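Leucyl-tRNA synthetase subunit alpha (Aquifex aeolicus, PDB 3O0A) probably hydrolyses mischarged tRNA-Leu through its CP1 editing domain, as part of an enzyme that attaches leucine to its tRNA. Local coordinates at residues Y39-P47 against E133-C141. Residues are numbered along the deposited sequence; the frame is centred on the assembly and turned at random.
Sequences YIDVFTTRP and EYGTGAIMC
T136, in the turn before strand 138-141, bonds to D41 on strand 37-44, where edge strands of two sheets of the CP1 editing fold meet: 37-44 of a three-stranded antiparallel sheet and 138-141 of a mixed one, crossing at -72°. T136 belongs to a type II' turn, Y134 to G137. The single direct hydrogen bond between the segments is T136 OG1 to D41 O, 2.7 Å, the donor tilted 32° from the carbonyl plane. With OG1 between the backbone N and the carbonyl carbon, the T136 hydroxyl also takes a weak bond from A138 N. A valine in place of T136 would probably leave D41 O without this donor.

Water spans the diverging backbones: one water accepts from F43 N and T136 N and donates to A138 O, and another joins F43 O to M140 N.

V42 CB packs against the A138 carbonyl, 3.4 Å from A138 O, while the apolar pair V42 CG2 and M140 CB meets at 4.2 Å. The F43 and Y134 rings are oblique, planes at 59°, with Y134 OH near the F43 ring plane, 3.4 Å from F43 CD2. At the end of the strand, T44 OG1 accepts from R46 N in an ST turn, and M140, extended beyond CG, brings its CE within 3.4 Å of R46 O.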
ATOM      1  N   TYR A  39      -4.704  -0.309 -11.506  1.00 11.12           N
ATOM      2  CA  TYR A  39      -3.359  -0.255 -10.934  1.00 11.04           C
ATOM      3  C   TYR A  39      -3.231   0.802  -9.852  1.00 10.79           C
ATOM      4  O   TYR A  39      -3.742   1.913 -10.008  1.00 11.40           O
ATOM      5  CB  TYR A  39      -2.326  -0.000 -12.025  1.00 12.35           C
ATOM      6  CG  TYR A  39      -2.023  -1.242 -12.837  1.00 13.70           C
ATOM      7  CD1 TYR A  39      -1.195  -2.245 -12.318  1.00 13.40           C
ATOM      8  CD2 TYR A  39      -2.551  -1.417 -14.109  1.00 15.74           C
ATOM      9  CE1 TYR A  39      -0.893  -3.386 -13.053  1.00 15.70           C
ATOM     10  CE2 TYR A  39      -2.254  -2.567 -14.855  1.00 15.79           C
ATOM     11  CZ  TYR A  39      -1.429  -3.543 -14.314  1.00 16.18           C
ATOM     12  OH  TYR A  39      -1.125  -4.682 -15.023  1.00 17.21           O
ATOM     13  N   ILE A  40      -2.505   0.449  -8.789  1.00  9.99           N
ATOM     14  CA  ILE A  40      -2.101   1.417  -7.767  1.00 10.37           C
ATOM     15  C   ILE A  40      -0.584   1.417  -7.733  1.00 11.40           C
ATOM     16  O   ILE A  40       0.035   0.548  -7.117  1.00 11.12           O
ATOM     17  CB  ILE A  40      -2.668   1.032  -6.384  1.00 10.71           C
ATOM     18  CG1 ILE A  40      -4.190   0.887  -6.461  1.00 12.66           C
ATOM     19  CG2 ILE A  40      -2.288   2.056  -5.307  1.00 11.00           C
ATOM     20  CD1 ILE A  40      -4.666  -0.488  -6.836  1.00 22.12           C
ATOM     21  N   ASP A  41       0.008   2.400  -8.391  1.00 11.68           N
ATOM     22  CA  ASP A  41       1.463   2.490  -8.412  1.00 13.35           C
ATOM     23  C   ASP A  41       1.936   3.123  -7.110  1.00 13.08           C
ATOM     24  O   ASP A  41       1.411   4.161  -6.679  1.00 12.21           O
ATOM     25  CB  ASP A  41       1.950   3.341  -9.578  1.00 13.61           C
ATOM     26  CG  ASP A  41       1.671   2.719 -10.939  1.00 17.36           C
ATOM     27  OD1 ASP A  41       1.447   1.489 -11.030  1.00 19.35           O
ATOM     28  OD2 ASP A  41       1.697   3.491 -11.926  1.00 21.72           O
ATOM     29  N   VAL A  42       2.924   2.497  -6.481  1.00 13.53           N
ATOM     30  CA  VAL A  42       3.479   3.042  -5.249  1.00 14.20           C
ATOM     31  C   VAL A  42       4.961   3.325  -5.461  1.00 14.98           C
ATOM     32  O   VAL A  42       5.639   2.589  -6.157  1.00 14.47           O
ATOM     33  CB  VAL A  42       3.237   2.126  -3.990  1.00 14.88           C
ATOM     34  CG1 VAL A  42       1.758   1.747  -3.837  1.00 14.70           C
ATOM     35  CG2 VAL A  42       4.098   0.868  -4.000  1.00 15.70           C
ATOM     36  N   PHE A  43       5.454   4.409  -4.880  1.00 15.53           N
ATOM     37  CA  PHE A  43       6.893   4.585  -4.788  1.00 15.91           C
ATOM     38  C   PHE A  43       7.409   4.148  -3.420  1.00 15.85           C
ATOM     39  O   PHE A  43       6.822   4.470  -2.400  1.00 15.81           O
ATOM     40  CB  PHE A  43       7.316   6.023  -5.080  1.00 17.23           C
ATOM     41  CG  PHE A  43       8.781   6.258  -4.845  1.00 18.23           C
ATOM     42  CD1 PHE A  43       9.728   5.831  -5.774  1.00 20.67           C
ATOM     43  CD2 PHE A  43       9.216   6.859  -3.668  1.00 20.34           C
ATOM     44  CE1 PHE A  43      11.093   6.024  -5.536  1.00 21.33           C
ATOM     45  CE2 PHE A  43      10.572   7.054  -3.427  1.00 21.42           C
ATOM     46  CZ  PHE A  43      11.505   6.632  -4.361  1.00 21.33           C
ATOM     47  N   THR A  44       8.512   3.408  -3.405  1.00 16.53           N
ATOM     48  CA  THR A  44       9.133   3.001  -2.139  1.00 17.27           C
ATOM     49  C   THR A  44      10.649   3.063  -2.200  1.00 18.21           C
ATOM     50  O   THR A  44      11.235   2.716  -3.213  1.00 18.54           O
ATOM     51  CB  THR A  44       8.699   1.560  -1.697  1.00 17.25           C
ATOM     52  OG1 THR A  44       9.332   1.228  -0.451  1.00 18.29           O
ATOM     53  CG2 THR A  44       9.051   0.507  -2.746  1.00 17.20           C
ATOM     54  N   THR A  45      11.280   3.496  -1.109  1.00 18.61           N
ATOM     55  CA  THR A  45      12.735   3.400  -0.985  1.00 20.26           C
ATOM     56  C   THR A  45      13.113   2.077  -0.318  1.00 19.74           C
ATOM     57  O   THR A  45      14.290   1.818  -0.056  1.00 21.02           O
ATOM     58  CB  THR A  45      13.333   4.579  -0.182  1.00 21.23           C
ATOM     59  OG1 THR A  45      12.789   4.580   1.146  1.00 22.35           O
ATOM     60  CG2 THR A  45      13.003   5.900  -0.867  1.00 22.27           C
ATOM     61  N   ARG A  46      12.099   1.251  -0.051  1.00 18.72           N
ATOM     62  CA  ARG A  46      12.288  -0.043   0.609  1.00 18.36           C
ATOM     63  C   ARG A  46      11.699  -1.224  -0.181  1.00 17.17           C
ATOM     64  O   ARG A  46      10.880  -1.986   0.346  1.00 16.78           O
ATOM     65  CB  ARG A  46      11.721  -0.004   2.033  1.00 18.70           C
ATOM     66  CG  ARG A  46      12.492   0.909   3.022  1.00 20.23           C
ATOM     67  CD  ARG A  46      13.968   0.541   3.169  1.00 22.42           C
ATOM     68  NE  ARG A  46      14.194  -0.840   3.598  1.00 22.08           N
ATOM     69  CZ  ARG A  46      14.151  -1.270   4.860  1.00 24.03           C
ATOM     70  NH1 ARG A  46      13.871  -0.436   5.862  1.00 24.98           N
ATOM     71  NH2 ARG A  46      14.392  -2.549   5.124  1.00 24.04           N
ATOM     72  N   PRO A  47      12.135  -1.403  -1.442  1.00 16.22           N
ATOM     73  CA  PRO A  47      11.572  -2.510  -2.210  1.00 15.32           C
ATOM     74  C   PRO A  47      11.966  -3.880  -1.635  1.00 15.37           C
ATOM     75  O   PRO A  47      11.301  -4.877  -1.919  1.00 14.75           O
ATOM     76  CB  PRO A  47      12.156  -2.282  -3.606  1.00 15.65           C
ATOM     77  CG  PRO A  47      13.463  -1.596  -3.351  1.00 16.47           C
ATOM     78  CD  PRO A  47      13.154  -0.669  -2.215  1.00 17.12           C
ATOM     79  N   GLU A 133       1.989  14.396  -1.955  1.00 22.13           N
ATOM     80  CA  GLU A 133       3.226  14.881  -2.558  1.00 23.99           C
ATOM     81  C   GLU A 133       4.393  13.900  -2.453  1.00 23.89           C
ATOM     82  O   GLU A 133       5.384  14.035  -3.181  1.00 25.34           O
ATOM     83  CB  GLU A 133       3.624  16.228  -1.931  1.00 24.95           C
ATOM     84  CG  GLU A 133       2.609  17.359  -2.164  1.00 28.12           C
ATOM     85  CD  GLU A 133       1.317  17.207  -1.359  1.00 29.70           C
ATOM     86  OE1 GLU A 133       1.351  16.627  -0.253  1.00 29.83           O
ATOM     87  OE2 GLU A 133       0.254  17.667  -1.843  1.00 33.47           O
ATOM     88  N   TYR A 134       4.303  12.939  -1.538  1.00 23.28           N
ATOM     89  CA  TYR A 134       5.340  11.919  -1.454  1.00 23.89           C
ATOM     90  C   TYR A 134       5.130  10.886  -2.545  1.00 21.98           C
ATOM     91  O   TYR A 134       4.075  10.241  -2.590  1.00 21.19           O
ATOM     92  CB  TYR A 134       5.366  11.188  -0.111  1.00 24.85           C
ATOM     93  CG  TYR A 134       6.404  10.069  -0.131  1.00 26.62           C
ATOM     94  CD1 TYR A 134       7.766  10.360  -0.064  1.00 30.30           C
ATOM     95  CD2 TYR A 134       6.019   8.729  -0.279  1.00 28.43           C
ATOM     96  CE1 TYR A 134       8.724   9.346  -0.108  1.00 29.49           C
ATOM     97  CE2 TYR A 134       6.968   7.707  -0.327  1.00 29.08           C
ATOM     98  CZ  TYR A 134       8.317   8.027  -0.234  1.00 29.09           C
ATOM     99  OH  TYR A 134       9.273   7.027  -0.278  1.00 29.71           O
ATOM    100  N   GLY A 135       6.138  10.708  -3.398  1.00 21.45           N
ATOM    101  CA  GLY A 135       6.064   9.697  -4.459  1.00 19.90           C
ATOM    102  C   GLY A 135       4.847   9.827  -5.359  1.00 18.85           C
ATOM    103  O   GLY A 135       4.596  10.892  -5.932  1.00 19.74           O
ATOM    104  N   THR A 136       4.096   8.734  -5.478  1.00 17.12           N
ATOM    105  CA  THR A 136       2.888   8.692  -6.292  1.00 15.69           C
ATOM    106  C   THR A 136       1.646   9.069  -5.488  1.00 14.83           C
ATOM    107  O   THR A 136       0.526   9.049  -6.017  1.00 15.03           O
ATOM    108  CB  THR A 136       2.620   7.273  -6.810  1.00 15.69           C
ATOM    109  OG1 THR A 136       2.457   6.398  -5.687  1.00 13.95           O
ATOM    110  CG2 THR A 136       3.761   6.771  -7.701  1.00 15.90           C
ATOM    111  N   GLY A 137       1.828   9.352  -4.205  1.00 14.05           N
ATOM    112  CA  GLY A 137       0.691   9.633  -3.321  1.00 13.99           C
ATOM    113  C   GLY A 137      -0.005   8.387  -2.793  1.00 12.98           C
ATOM    114  O   GLY A 137      -1.040   8.485  -2.128  1.00 12.72           O
ATOM    115  N   ALA A 138       0.554   7.220  -3.108  1.00 12.31           N
ATOM    116  CA  ALA A 138       0.107   5.942  -2.551  1.00 11.76           C
ATOM    117  C   ALA A 138       1.332   5.170  -2.103  1.00 12.05           C
ATOM    118  O   ALA A 138       2.376   5.190  -2.771  1.00 11.64           O
ATOM    119  CB  ALA A 138      -0.657   5.141  -3.573  1.00 12.40           C
ATOM    120  N   ILE A 139       1.217   4.509  -0.960  1.00 12.02           N
ATOM    121  CA  ILE A 139       2.355   3.762  -0.428  1.00 12.96           C
ATOM    122  C   ILE A 139       1.963   2.319  -0.124  1.00 12.62           C
ATOM    123  O   ILE A 139       0.790   2.019   0.153  1.00 11.45           O
ATOM    124  CB  ILE A 139       2.963   4.452   0.838  1.00 14.25           C
ATOM    125  CG1 ILE A 139       1.945   4.513   1.986  1.00 14.10           C
ATOM    126  CG2 ILE A 139       3.490   5.862   0.489  1.00 15.06           C
ATOM    127  CD1 ILE A 139       2.576   4.732   3.375  1.00 15.66           C
ATOM    128  N   MET A 140       2.948   1.428  -0.190  1.00 13.26           N
ATOM    129  CA  MET A 140       2.792   0.123   0.429  1.00 13.39           C
ATOM    130  C   MET A 140       3.162   0.232   1.896  1.00 14.19           C
ATOM    131  O   MET A 140       4.115   0.942   2.273  1.00 14.50           O
ATOM    132  CB  MET A 140       3.625  -0.941  -0.273  1.00 13.51           C
ATOM    133  CG  MET A 140       5.120  -0.806  -0.060  1.00 14.07           C
ATOM    134  SD  MET A 140       5.961  -2.041  -1.060  1.00 14.83           S
ATOM    135  CE  MET A 140       7.558  -1.998  -0.246  1.00 15.73           C
ATOM    136  N   CYS A 141       2.389  -0.445   2.737  1.00 14.29           N
ATOM    137  CA  CYS A 141       2.607  -0.335   4.163  1.00 15.46           C
ATOM    138  C   CYS A 141       3.129  -1.632   4.759  1.00 15.84           C
ATOM    139  O   CYS A 141       2.537  -2.695   4.594  1.00 15.25           O
ATOM    140  CB  CYS A 141       1.330   0.140   4.856  1.00 15.73           C
ATOM    141  SG  CYS A 141       0.760   1.735   4.213  1.00 19.43           S
TER
HETATM  142  O   HOH W   1       5.570   2.666  -0.518  1.00 15.95           O
HETATM  143  O   HOH W   2       4.553   6.815  -3.339  1.00 16.67           O
HETATM  144  O   HOH W   3       9.506   4.480   1.246  1.00 31.08           O